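Putative poly(3-hydroxybutyrate) depolymerase LpqC (Bordetella parapertussis 12822, PDB 3D0K) is a putative poly(3-hydroxybutyrate) depolymerase, probably a serine hydrolase of the alpha/beta-hydrolase fold that cleaves ester bonds of the polyester. Local coordinates at residues Tyr177-Thr181 with Phe182-Phe186; Asp198-Ala201 with Arg202-Tyr206. One frame throughout, in Å; residues are numbered along the deposited sequence.

Interaction 1 of 2, residues Tyr177-Thr181 with Phe182-Phe186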
loop_
_atom_site.group_PDB
_atom_site.type_symbol
_atom_site.label_atom_id
_atom_site.label_comp_id
_atom_site.label_asym_id
_atom_site.label_seq_id
_atom_site.Cartn_x
_atom_site.Cartn_y
_atom_site.Cartn_z
ATOM N N TYR A 177 1.083 -12.690 -3.755
ATOM C CA TYR A 177 1.694 -11.680 -4.606
ATOM C C TYR A 177 1.355 -11.926 -6.066
ATOM O O TYR A 177 1.277 -13.067 -6.558
ATOM C CB TYR A 177 3.228 -11.736 -4.472
ATOM C CG TYR A 177 3.771 -11.389 -3.108
ATOM C CD1 TYR A 177 4.241 -10.077 -2.836
ATOM C CD2 TYR A 177 3.765 -12.336 -2.063
ATOM C CE1 TYR A 177 4.725 -9.740 -1.591
ATOM C CE2 TYR A 177 4.246 -11.997 -0.795
ATOM C CZ TYR A 177 4.725 -10.693 -0.591
ATOM O OH TYR A 177 5.195 -10.359 0.641
ATOM N N THR A 178 1.276 -10.824 -6.787
ATOM C CA THR A 178 1.320 -10.860 -8.263
ATOM C C THR A 178 2.807 -11.005 -8.617
ATOM O O THR A 178 3.631 -10.111 -8.318
ATOM C CB THR A 178 0.856 -9.489 -8.813
ATOM O OG1 THR A 178 -0.568 -9.339 -8.574
ATOM C CG2 THR A 178 1.067 -9.445 -10.341
ATOM N N LEU A 179 3.152 -12.091 -9.288
ATOM C CA LEU A 179 4.559 -12.333 -9.598
ATOM C C LEU A 179 4.996 -11.496 -10.797
ATOM O O LEU A 179 4.193 -11.236 -11.663
ATOM C CB LEU A 179 4.740 -13.820 -9.936
ATOM C CG LEU A 179 4.293 -14.731 -8.807
ATOM C CD1 LEU A 179 4.333 -16.207 -9.284
ATOM C CD2 LEU A 179 5.199 -14.490 -7.604
ATOM N N PRO A 180 6.279 -11.100 -10.843
ATOM C CA PRO A 180 6.777 -10.162 -11.880
ATOM C C PRO A 180 7.091 -10.944 -13.166
ATOM O O PRO A 180 8.256 -11.134 -13.545
ATOM C CB PRO A 180 8.031 -9.567 -11.233
ATOM C CG PRO A 180 8.501 -10.694 -10.309
ATOM C CD PRO A 180 7.320 -11.450 -9.855
ATOM N N THR A 181 6.030 -11.365 -13.834
ATOM C CA THR A 181 6.145 -12.190 -15.037
ATOM C C THR A 181 4.827 -12.166 -15.787
ATOM O O THR A 181 3.757 -12.087 -15.195
ATOM C CB THR A 181 6.487 -13.681 -14.707
ATOM O OG1 THR A 181 6.525 -14.430 -15.931
ATOM C CG2 THR A 181 5.434 -14.339 -13.792
ATOM N N PHE A 182 4.932 -12.215 -17.111
ATOM C CA PHE A 182 3.788 -12.264 -17.985
ATOM C C PHE A 182 3.329 -13.711 -18.230
ATOM O O PHE A 182 2.413 -13.948 -19.005
ATOM C CB PHE A 182 4.114 -11.510 -19.269
ATOM C CG PHE A 182 4.097 -10.013 -19.092
ATOM C CD1 PHE A 182 5.248 -9.317 -18.752
ATOM C CD2 PHE A 182 2.889 -9.293 -19.228
ATOM C CE1 PHE A 182 5.210 -7.913 -18.562
ATOM C CE2 PHE A 182 2.838 -7.908 -19.060
ATOM C CZ PHE A 182 3.994 -7.205 -18.713
ATOM N N GLU A 183 3.924 -14.668 -17.532
ATOM C CA GLU A 183 3.500 -16.071 -17.709
ATOM C C GLU A 183 2.058 -16.352 -17.230
ATOM O O GLU A 183 1.428 -17.281 -17.743
ATOM C CB GLU A 183 4.429 -17.029 -16.978
ATOM C CG GLU A 183 5.810 -17.150 -17.581
ATOM C CD GLU A 183 6.822 -17.708 -16.579
ATOM O OE1 GLU A 183 7.200 -16.996 -15.586
ATOM O OE2 GLU A 183 7.234 -18.873 -16.802
ATOM N N HIS A 184 1.578 -15.590 -16.232
ATOM C CA HIS A 184 0.268 -15.825 -15.611
ATOM C C HIS A 184 -0.584 -14.585 -15.747
ATOM O O HIS A 184 -0.059 -13.456 -15.759
ATOM C CB HIS A 184 0.413 -16.196 -14.131
ATOM C CG HIS A 184 1.471 -17.215 -13.888
ATOM N ND1 HIS A 184 2.621 -16.940 -13.175
ATOM C CD2 HIS A 184 1.589 -18.488 -14.323
ATOM C CE1 HIS A 184 3.383 -18.019 -13.154
ATOM N NE2 HIS A 184 2.786 -18.966 -13.851
ATOM N N ARG A 185 -1.906 -14.807 -15.864
ATOM C CA ARG A 185 -2.859 -13.716 -15.921
ATOM C C ARG A 185 -2.914 -13.062 -14.546
ATOM O O ARG A 185 -2.824 -13.729 -13.515
ATOM C CB ARG A 185 -4.247 -14.244 -16.268
ATOM C CG ARG A 185 -5.348 -13.146 -16.477
ATOM C CD ARG A 185 -6.579 -13.780 -17.156
ATOM N NE ARG A 185 -6.206 -14.128 -18.540
ATOM C CZ ARG A 185 -6.386 -13.302 -19.583
ATOM N NH1 ARG A 185 -6.973 -12.110 -19.383
ATOM N NH2 ARG A 185 -6.014 -13.665 -20.819
ATOM N N PHE A 186 -3.048 -11.760 -14.555
ATOM C CA PHE A 186 -3.349 -11.023 -13.337
ATOM C C PHE A 186 -4.598 -11.605 -12.639
ATOM O O PHE A 186 -5.571 -11.961 -13.312
ATOM C CB PHE A 186 -3.497 -9.562 -13.710
ATOM C CG PHE A 186 -3.625 -8.642 -12.549
ATOM C CD1 PHE A 186 -2.488 -8.097 -11.967
ATOM C CD2 PHE A 186 -4.894 -8.308 -12.032
ATOM C CE1 PHE A 186 -2.576 -7.211 -10.857
ATOM C CE2 PHE A 186 -5.008 -7.443 -10.905
ATOM C CZ PHE A 186 -3.849 -6.867 -10.340
#

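Interaction 2 of 2, residues Asp198-Ala201 with Arg202-Tyr206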
loop_
_atom_site.group_PDB
_atom_site.type_symbol
_atom_site.label_atom_id
_atom_site.label_comp_id
_atom_site.label_asym_id
_atom_site.label_seq_id
_atom_site.Cartn_x
_atom_site.Cartn_y
_atom_site.Cartn_z
ATOM N N ASP A 198 7.791 -2.285 -19.985
ATOM C CA ASP A 198 8.152 -1.047 -19.292
ATOM C C ASP A 198 7.586 -0.971 -17.876
ATOM O O ASP A 198 8.281 -0.471 -16.966
ATOM C CB ASP A 198 7.735 0.201 -20.101
ATOM C CG ASP A 198 8.576 0.383 -21.383
ATOM O OD1 ASP A 198 8.265 1.305 -22.204
ATOM O OD2 ASP A 198 9.562 -0.382 -21.576
ATOM N N HIS A 199 6.345 -1.433 -17.665
ATOM C CA HIS A 199 5.768 -1.424 -16.305
ATOM C C HIS A 199 6.621 -2.323 -15.416
ATOM O O HIS A 199 6.947 -1.967 -14.283
ATOM C CB HIS A 199 4.318 -1.955 -16.257
ATOM C CG HIS A 199 3.303 -0.964 -16.744
ATOM N ND1 HIS A 199 2.732 -1.038 -17.996
ATOM C CD2 HIS A 199 2.789 0.141 -16.155
ATOM C CE1 HIS A 199 1.901 -0.024 -18.157
ATOM N NE2 HIS A 199 1.929 0.715 -17.061
ATOM N N LEU A 200 6.948 -3.491 -15.949
ATOM C CA LEU A 200 7.778 -4.446 -15.244
ATOM C C LEU A 200 9.178 -3.882 -14.919
ATOM O O LEU A 200 9.667 -4.052 -13.786
ATOM C CB LEU A 200 7.886 -5.767 -16.038
ATOM C CG LEU A 200 8.704 -6.841 -15.286
ATOM C CD1 LEU A 200 8.259 -7.092 -13.823
ATOM C CD2 LEU A 200 8.724 -8.164 -16.031
ATOM N N ALA A 201 9.829 -3.253 -15.892
ATOM C CA ALA A 201 11.157 -2.678 -15.650
ATOM C C ALA A 201 11.066 -1.632 -14.542
ATOM O O ALA A 201 11.898 -1.607 -13.641
ATOM C CB ALA A 201 11.728 -2.045 -16.933
ATOM N N ARG A 202 10.050 -0.770 -14.599
ATOM C CA ARG A 202 9.914 0.281 -13.583
ATOM C C ARG A 202 9.637 -0.310 -12.198
ATOM O O ARG A 202 10.213 0.165 -11.169
ATOM C CB ARG A 202 8.772 1.221 -13.930
ATOM C CG ARG A 202 8.999 2.050 -15.182
ATOM C CD ARG A 202 7.638 2.641 -15.467
ATOM N NE ARG A 202 7.322 2.900 -16.872
ATOM C CZ ARG A 202 7.994 3.746 -17.646
ATOM N NH1 ARG A 202 9.060 4.397 -17.170
ATOM N NH2 ARG A 202 7.618 3.912 -18.912
ATOM N N LEU A 203 8.786 -1.341 -12.170
ATOM C CA LEU A 203 8.526 -2.081 -10.895
ATOM C C LEU A 203 9.797 -2.611 -10.279
ATOM O O LEU A 203 10.077 -2.421 -9.061
ATOM C CB LEU A 203 7.528 -3.222 -11.140
ATOM C CG LEU A 203 7.288 -4.229 -10.013
ATOM C CD1 LEU A 203 6.608 -3.519 -8.820
ATOM C CD2 LEU A 203 6.538 -5.449 -10.515
ATOM N N LEU A 204 10.560 -3.364 -11.082
ATOM C CA LEU A 204 11.812 -3.939 -10.631
ATOM C C LEU A 204 12.849 -2.948 -10.134
ATOM O O LEU A 204 13.566 -3.250 -9.208
ATOM C CB LEU A 204 12.415 -4.859 -11.716
ATOM C CG LEU A 204 11.607 -6.128 -12.055
ATOM C CD1 LEU A 204 12.162 -6.813 -13.305
ATOM C CD2 LEU A 204 11.578 -7.129 -10.852
ATOM N N ALA A 205 12.905 -1.758 -10.733
ATOM C CA ALA A 205 13.917 -0.760 -10.403
ATOM C C ALA A 205 13.620 -0.065 -9.083
ATOM O O ALA A 205 14.542 0.432 -8.396
ATOM C CB ALA A 205 14.008 0.280 -11.528
ATOM N N TYR A 206 12.327 0.014 -8.746
ATOM C CA TYR A 206 11.893 0.868 -7.649
ATOM C C TYR A 206 12.429 0.309 -6.326
ATOM O O TYR A 206 12.407 -0.908 -6.119
ATOM C CB TYR A 206 10.358 1.003 -7.618
ATOM C CG TYR A 206 9.948 2.172 -6.680
ATOM C CD1 TYR A 206 9.825 1.968 -5.314
ATOM C CD2 TYR A 206 9.749 3.480 -7.179
ATOM C CE1 TYR A 206 9.508 2.996 -4.455
ATOM C CE2 TYR A 206 9.415 4.535 -6.315
ATOM C CZ TYR A 206 9.289 4.270 -4.944
ATOM O OH TYR A 206 8.943 5.294 -4.075
#

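Interaction 1 of 2, residues Tyr177-Thr181 with Phe182-Phe186
Thr181 and Glu183 are joined by two hydrogen bonds that share the threonine hydroxyl. Thr181 OG1 donates to Glu183 OE1 at 2.7 Å, on the lone pair of that oxygen that faces away from OE2. The same OG1 accepts the backbone N-H of Glu183 (N to OG1 3.1 Å), and this bond is fairly straight at 161°. With chi1 at 178°, OG1 stands beside the Thr181 carbonyl carbon and so leans forward over the next residues. The glutamate chain starts beside its own backbone N and runs extended past the hydroxyl, its CG 3.3 Å from Thr181 OG1. The bend just before is an inverse gamma turn centred on Pro180, in which Thr181 N bonds to Leu179 O at 2.8 Å. All of this lies in the loop between strand 168-172 and helix 197-205 of the alpha-beta-alpha sandwich. Beyond the turn, the methyl CG2 of Thr181 lies 3.9 Å from His184 ND1, meeting the imidazole obliquely. His184 ND1 is buried here and has no polar partner. Glu183 CB sits over the centre of one face of that imidazole. Further back, Phe186 brings CE1 to 3.7 Å from Thr178 OG1, while the methyl of Thr178 approaches CD1 of the same ring. The Thr178 hydroxyl has its polar partners in Arg156 and the carbonyl of Pro187. The Phe186 ring also meets that of Trp119, their planes at about 40°.

Interaction 2 of 2, residues Asp198-Ala201 with Arg202-Tyr206
Leu200 and Leu204 meet one turn apart on the inner side of helix 197-205. This helix is the crossover of a beta-alpha-beta unit between the parallel strands 168-172 and 209-213. The two leucines are turned differently. Leu200 has CG anti to its backbone N (chi1 -177°), and from there chi2 of 51° sends CD1, not CD2, forward along the helix toward Leu204. Leu204 instead has CG anti to its own carbonyl carbon, and its branch leans back. As a result Leu200 CD1 comes within 3.9 Å of Leu204 CG, and the side chains pass at a slant. Leu203 joins from the neighbouring position, its CD2 4.1 Å from Leu200 CD1. All three leucines are buried. Leu204 lies against Ala251 and Ala252 of helix 237-255, and Leu203 against Met158 and Ser159 of helix 149-160.

Asp198 and Arg202 lie on an exposed part of the helix. The arginine chain is extended from CG to NE and runs back over the carbonyl of Asp198. Arg202 NH2 is 4.2 Å from Asp198 OD1, and that oxygen lies well out of the guanidinium plane, so no N-H points at it. The attraction is probably one of charge alone. Arg202 also touches His163.

Behind the side chains run the i to i+4 backbone bonds of the helix. Those from Arg202 N, Leu203 N and Leu204 N are close to straight, whereas the one from Ala205 N to Ala201 O is bent to 142°. The helix ends here, and Tyr206 is the first residue to leave helical angles. Its ring leads away from residues 198-201, meets His163 edge-to-face and bonds through OH to the carbonyl of Phe166. Arg202 CG rests 3.2 Å from Asp198 O.

In the fold
Interaction 1 comes first along the chain, in the loop after strand 168-172. Interaction 2 follows on helix 197-205, which leads to strand 209-213. Both therefore belong to one connection between two parallel strands of the mixed sheet. Their centres are about 13 Å apart, on the same side of the chain's centre. They touch directly: Pro180 CB packs 3.6 Å from Leu200 CD1, and the Phe182 ring also approaches Leu200. Helices 149-160 and 237-255 contact both, so loop and helix are held against the same neighbours. Helix 149-160 follows the probable nucleophile elbow at Ser148. The connection thus packs beside the helix that leads from that elbow.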